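Local coordinates for protein putative serine phosphatase (Pseudomonas aeruginosa, PDB 6K4E) that probably acts as a magnesium-dependent PP2C-type phosphatase in the SiaABC threonine phosphorylation pathway that controls biofilm formation, at residues T232-T237 and E274-T279; D238-Q243 and A278-Y283. All coordinates share one frame; numbering follows the deposited sequence.

Contact 1: T232-T237 and E274-T279; sequences TFYLST and EAFVAT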
loop_
_atom_site.group_PDB
_atom_site.type_symbol
_atom_site.label_atom_id
_atom_site.label_comp_id
_atom_site.label_asym_id
_atom_site.label_seq_id
_atom_site.Cartn_x
_atom_site.Cartn_y
_atom_site.Cartn_z
ATOM N N THR B 232 3.144 13.348 30.091
ATOM C CA THR B 232 3.549 13.237 28.686
ATOM C C THR B 232 3.515 11.751 28.366
ATOM O O THR B 232 3.927 10.941 29.195
ATOM C CB THR B 232 4.918 13.916 28.409
ATOM O OG1 THR B 232 4.893 15.234 28.947
ATOM C CG2 THR B 232 5.209 14.032 26.933
ATOM N N PHE B 233 2.960 11.403 27.206
ATOM C CA PHE B 233 2.796 10.034 26.738
ATOM C C PHE B 233 3.693 9.826 25.552
ATOM O O PHE B 233 4.028 10.796 24.871
ATOM C CB PHE B 233 1.324 9.730 26.381
ATOM C CG PHE B 233 0.387 9.829 27.562
ATOM C CD1 PHE B 233 -0.190 11.045 27.912
ATOM C CD2 PHE B 233 0.145 8.727 28.374
ATOM C CE1 PHE B 233 -1.006 11.152 29.035
ATOM C CE2 PHE B 233 -0.674 8.837 29.506
ATOM C CZ PHE B 233 -1.256 10.047 29.814
ATOM N N TYR B 234 4.182 8.579 25.372
ATOM C CA TYR B 234 5.153 8.274 24.337
ATOM C C TYR B 234 4.853 6.956 23.727
ATOM O O TYR B 234 4.747 5.954 24.425
ATOM C CB TYR B 234 6.584 8.211 24.909
ATOM C CG TYR B 234 6.999 9.435 25.677
ATOM C CD1 TYR B 234 6.713 9.559 27.035
ATOM C CD2 TYR B 234 7.690 10.476 25.050
ATOM C CE1 TYR B 234 7.107 10.688 27.751
ATOM C CE2 TYR B 234 8.045 11.627 25.748
ATOM C CZ TYR B 234 7.774 11.710 27.100
ATOM O OH TYR B 234 8.134 12.823 27.782
ATOM N N LEU B 235 4.755 6.958 22.400
ATOM C CA LEU B 235 4.501 5.773 21.605
ATOM C C LEU B 235 5.706 5.622 20.720
ATOM O O LEU B 235 5.880 6.413 19.811
ATOM C CB LEU B 235 3.219 5.960 20.765
ATOM C CG LEU B 235 1.906 5.712 21.502
ATOM C CD1 LEU B 235 0.709 6.150 20.653
ATOM C CD2 LEU B 235 1.745 4.233 21.899
ATOM N N SER B 236 6.534 4.616 20.973
ATOM C CA SER B 236 7.716 4.401 20.161
ATOM C C SER B 236 7.736 2.987 19.607
ATOM O O SER B 236 7.361 2.058 20.304
ATOM C CB SER B 236 8.977 4.635 20.996
ATOM O OG SER B 236 10.141 4.195 20.315
ATOM N N THR B 237 8.260 2.812 18.388
ATOM C CA THR B 237 8.488 1.470 17.822
ATOM C C THR B 237 9.791 0.962 18.435
ATOM O O THR B 237 10.467 1.716 19.146
ATOM C CB THR B 237 8.547 1.508 16.285
ATOM O OG1 THR B 237 9.576 2.421 15.879
ATOM C CG2 THR B 237 7.197 1.939 15.647
ATOM N N GLU B 274 14.073 17.416 20.277
ATOM C CA GLU B 274 15.477 17.755 20.020
ATOM C C GLU B 274 16.433 16.991 20.933
ATOM O O GLU B 274 17.417 16.430 20.432
ATOM C CB GLU B 274 15.726 19.272 20.183
ATOM C CG GLU B 274 17.062 19.768 19.624
ATOM C CD GLU B 274 18.286 19.856 20.534
ATOM O OE1 GLU B 274 18.148 19.629 21.759
ATOM O OE2 GLU B 274 19.383 20.169 20.018
ATOM N N ALA B 275 16.145 16.955 22.264
ATOM C CA ALA B 275 16.982 16.236 23.215
ATOM C C ALA B 275 17.043 14.754 22.914
ATOM O O ALA B 275 18.126 14.191 23.046
ATOM C CB ALA B 275 16.523 16.466 24.651
ATOM N N PHE B 276 15.913 14.133 22.504
ATOM C CA PHE B 276 15.844 12.715 22.206
ATOM C C PHE B 276 16.694 12.385 20.969
ATOM O O PHE B 276 17.479 11.434 21.016
ATOM C CB PHE B 276 14.398 12.245 22.067
ATOM C CG PHE B 276 13.522 12.268 23.307
ATOM C CD1 PHE B 276 14.036 12.665 24.549
ATOM C CD2 PHE B 276 12.218 11.777 23.264
ATOM C CE1 PHE B 276 13.230 12.626 25.703
ATOM C CE2 PHE B 276 11.410 11.758 24.412
ATOM C CZ PHE B 276 11.911 12.199 25.620
ATOM N N VAL B 277 16.605 13.220 19.901
ATOM C CA VAL B 277 17.424 13.077 18.682
ATOM C C VAL B 277 18.922 13.230 19.031
ATOM O O VAL B 277 19.720 12.362 18.663
ATOM C CB VAL B 277 16.968 14.054 17.552
ATOM C CG1 VAL B 277 18.019 14.188 16.452
ATOM C CG2 VAL B 277 15.638 13.623 16.966
ATOM N N ALA B 278 19.292 14.299 19.755
ATOM C CA ALA B 278 20.679 14.501 20.186
ATOM C C ALA B 278 21.205 13.370 21.133
ATOM O O ALA B 278 22.380 13.030 21.053
ATOM C CB ALA B 278 20.837 15.865 20.844
ATOM N N THR B 279 20.330 12.770 21.978
ATOM C CA THR B 279 20.673 11.659 22.894
ATOM C C THR B 279 21.007 10.387 22.099
ATOM O O THR B 279 21.956 9.691 22.440
ATOM C CB THR B 279 19.570 11.441 23.965
ATOM O OG1 THR B 279 19.485 12.620 24.774
ATOM C CG2 THR B 279 19.815 10.223 24.863
#

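Contact 2: D238-Q243 and A278-Y283; sequences DGFLDQ and ATLAEY. With MG (magnesium ion), chain H; MG (magnesium ion), chain F.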
loop_
_atom_site.group_PDB
_atom_site.type_symbol
_atom_site.label_atom_id
_atom_site.label_comp_id
_atom_site.label_asym_id
_atom_site.label_seq_id
_atom_site.Cartn_x
_atom_site.Cartn_y
_atom_site.Cartn_z
ATOM N N ASP B 238 10.170 -0.313 18.170
ATOM C CA ASP B 238 11.400 -0.841 18.746
ATOM C C ASP B 238 12.715 -0.181 18.239
ATOM O O ASP B 238 13.743 -0.356 18.866
ATOM C CB ASP B 238 11.452 -2.379 18.553
ATOM C CG ASP B 238 11.443 -2.838 17.116
ATOM O OD1 ASP B 238 11.559 -1.968 16.207
ATOM O OD2 ASP B 238 11.325 -4.065 16.887
ATOM N N GLY B 239 12.683 0.465 17.079
ATOM C CA GLY B 239 13.873 1.014 16.434
ATOM C C GLY B 239 14.809 1.860 17.277
ATOM O O GLY B 239 16.019 1.665 17.237
ATOM N N PHE B 240 14.265 2.840 18.008
ATOM C CA PHE B 240 15.028 3.739 18.883
ATOM C C PHE B 240 15.645 2.922 20.042
ATOM O O PHE B 240 16.808 3.144 20.403
ATOM C CB PHE B 240 14.092 4.854 19.452
ATOM C CG PHE B 240 14.804 6.014 20.124
ATOM C CD1 PHE B 240 15.310 5.895 21.415
ATOM C CD2 PHE B 240 14.954 7.239 19.467
ATOM C CE1 PHE B 240 15.965 6.971 22.024
ATOM C CE2 PHE B 240 15.608 8.310 20.086
ATOM C CZ PHE B 240 16.104 8.172 21.356
ATOM N N LEU B 241 14.858 1.984 20.624
ATOM C CA LEU B 241 15.307 1.183 21.788
ATOM C C LEU B 241 16.282 0.116 21.353
ATOM O O LEU B 241 17.051 -0.368 22.171
ATOM C CB LEU B 241 14.101 0.542 22.550
ATOM C CG LEU B 241 13.237 1.501 23.407
ATOM C CD1 LEU B 241 12.179 2.246 22.556
ATOM C CD2 LEU B 241 12.503 0.742 24.466
ATOM N N ASP B 242 16.273 -0.236 20.081
ATOM C CA ASP B 242 17.183 -1.244 19.532
ATOM C C ASP B 242 18.418 -0.630 18.922
ATOM O O ASP B 242 19.322 -1.364 18.545
ATOM C CB ASP B 242 16.453 -2.147 18.509
ATOM C CG ASP B 242 15.402 -3.073 19.108
ATOM O OD1 ASP B 242 15.341 -3.182 20.364
ATOM O OD2 ASP B 242 14.668 -3.707 18.329
ATOM N N GLN B 243 18.478 0.703 18.823
ATOM C CA GLN B 243 19.649 1.364 18.243
ATOM C C GLN B 243 20.930 0.993 18.965
ATOM O O GLN B 243 21.082 1.307 20.154
ATOM C CB GLN B 243 19.507 2.880 18.219
ATOM C CG GLN B 243 20.680 3.598 17.493
ATOM C CD GLN B 243 20.912 3.095 16.074
ATOM O OE1 GLN B 243 20.019 3.120 15.221
ATOM N NE2 GLN B 243 22.088 2.548 15.822
ATOM N N ALA B 278 19.292 14.299 19.755
ATOM C CA ALA B 278 20.679 14.501 20.186
ATOM C C ALA B 278 21.205 13.370 21.133
ATOM O O ALA B 278 22.380 13.030 21.053
ATOM C CB ALA B 278 20.837 15.865 20.844
ATOM N N THR B 279 20.330 12.770 21.978
ATOM C CA THR B 279 20.673 11.659 22.894
ATOM C C THR B 279 21.007 10.387 22.099
ATOM O O THR B 279 21.956 9.691 22.440
ATOM C CB THR B 279 19.570 11.441 23.965
ATOM O OG1 THR B 279 19.485 12.620 24.774
ATOM C CG2 THR B 279 19.815 10.223 24.863
ATOM N N LEU B 280 20.246 10.103 21.036
ATOM C CA LEU B 280 20.499 8.935 20.196
ATOM C C LEU B 280 21.717 9.152 19.299
ATOM O O LEU B 280 22.543 8.236 19.164
ATOM C CB LEU B 280 19.272 8.540 19.360
ATOM C CG LEU B 280 19.337 7.104 18.782
ATOM C CD1 LEU B 280 19.278 6.044 19.883
ATOM C CD2 LEU B 280 18.238 6.880 17.833
ATOM N N ALA B 281 21.848 10.361 18.712
ATOM C CA ALA B 281 22.992 10.694 17.849
ATOM C C ALA B 281 24.294 10.510 18.618
ATOM O O ALA B 281 25.232 9.892 18.112
ATOM C CB ALA B 281 22.866 12.110 17.327
ATOM N N GLU B 282 24.303 10.944 19.880
ATOM C CA GLU B 282 25.445 10.827 20.780
ATOM C C GLU B 282 25.763 9.385 21.103
ATOM O O GLU B 282 26.915 8.994 20.976
ATOM C CB GLU B 282 25.232 11.667 22.056
ATOM C CG GLU B 282 26.313 11.493 23.118
ATOM C CD GLU B 282 26.940 12.720 23.747
ATOM O OE1 GLU B 282 27.657 12.544 24.757
ATOM O OE2 GLU B 282 26.739 13.847 23.246
ATOM N N TYR B 283 24.731 8.591 21.491
ATOM C CA TYR B 283 24.825 7.178 21.848
ATOM C C TYR B 283 25.324 6.362 20.681
ATOM O O TYR B 283 26.285 5.636 20.816
ATOM C CB TYR B 283 23.469 6.655 22.367
ATOM C CG TYR B 283 23.555 5.239 22.893
ATOM C CD1 TYR B 283 24.205 4.957 24.096
ATOM C CD2 TYR B 283 23.025 4.171 22.170
ATOM C CE1 TYR B 283 24.334 3.649 24.559
ATOM C CE2 TYR B 283 23.140 2.857 22.630
ATOM C CZ TYR B 283 23.802 2.601 23.824
ATOM O OH TYR B 283 23.924 1.316 24.288
HETATM MG MG MG H . 10.480 -5.790 18.056
HETATM MG MG MG F . 11.309 -2.095 13.883
HETATM O O HOH W 1 11.301 -4.157 13.993
HETATM O O HOH W 2 10.963 0.155 13.835
HETATM O O HOH W 3 11.386 -2.546 11.824
HETATM O O HOH W 4 12.083 -6.821 16.786
HETATM O O HOH W 5 9.480 -6.636 16.114
#

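Contact 1: T232-T237 and E274-T279
Tyr234 and Phe276 make the whole contact between strand 231-236 and helix 269-284. Their CA atoms are 11.8 Å apart, and the two rings span the distance between them. CE2 of Tyr234 comes to 3.6 Å from CE2 of Phe276. CZ of Phe276 follows at 3.9 Å from the same Tyr234 CE2. The Phe276 ring is met at its edge, with CE2 and CD2 of Tyr234 near its plane. The planes are inclined at 44° and the centroids are 5.9 Å apart. The two side chains cross at about a right angle.

In both residues CG is anti to the carbonyl carbon and beside the backbone N. Phe276 has chi2 at -2°, which puts CA close to the plane of its ring. Its CE2-CZ corner then leads toward the tyrosine. The Tyr234 hydroxyl is hydrogen-bonded to Gln272 OE1, one turn earlier on the same helix. The helix therefore holds this side chain by ring contact and by its polar end.

This is the helix-on-sheet layer of the PP2C beta sandwich. Strand 231-236 is the middle strand of a five-stranded antiparallel sheet, and helix 254-264 helps cover the same face through Leu261, which touches both side chains. Phe276 also meets the rings of Phe83 and His264.

Within the helix, Ala275 O accepts two bonds from Thr279. Thr279 OG1 lies 2.7 Å from Ala275 O and is above the carbonyl plane. Thr279 N lies 2.8 Å from Ala275 O and comes from the opposite face. On the strand, Ser236 OG donates to Thr237 O at 2.8 Å, in the carbonyl plane and on a lone pair. Thr237 OG1 is hydrogen-bonded to Asp95.

Contact 2: D238-Q243 and A278-Y283
Asp238 OD2 is gripped by one magnesium ion at 2.2 Å and by water 1, which donates to OD2 at 2.9 Å. Asp238 OD1 binds the second magnesium ion at 2.3 Å. One carboxylate thus bridges the two metals. Water 1 also binds the second ion, tying the two metal shells together. Asp112 and Asp291 complete that ion's six ligands, with waters 1, 2 and 3.

Phe240 on the short helix and Gln243 just after it receive Leu280 from helix 269-284. Leu280 lays both methyls over one face of the Phe240 ring. CD2 makes a CH-pi contact, 4.0 Å from the ring centroid and 27° off the normal. The two side chains run past each other in opposite directions. Leu280 CD1 also reaches Gln243 CB at 3.6 Å, where the glutamine crosses the leucine at about a right angle. A bend at chi2, 55°, carries the Gln243 amide past Leu280, so that NE2 bonds Pro288 O and OE1 bonds Arg290 N. Gln243 O lies at the edge of the Tyr283 ring, 3.6 Å from CE2 of Tyr283. The tyrosine hydroxyl is bonded to Phe250 O.

The short helix that packs here through Phe240 begins at a ligand of the PP2C metal centre. The OD1-bound ion occupies its Asp112/Asp238/Asp291 site; the OD2-bound ion is additional, probably like the third metal of some relatives.

Overall arrangement
The two contacts are neighbours, with centres about 9 Å apart on the same side of the chain's centre. Strand 231-236 of contact 1 runs directly into helix 238-242 of contact 2. Both then meet helix 269-284, which follows later in the chain, and the contacts share Ala278 and Thr279. They also touch each other: Phe276 O lies 3.6 Å from Phe240 CZ, and Ser236 OG lies 3.6 Å from Leu241 CD1. Contact 1 packs the helix against the central strand of its sheet. Contact 2 joins the next turns to the segment that begins at the magnesium ligand Asp238. One helix thus packs along a continuous strand-to-metal-site connection of the PP2C domain.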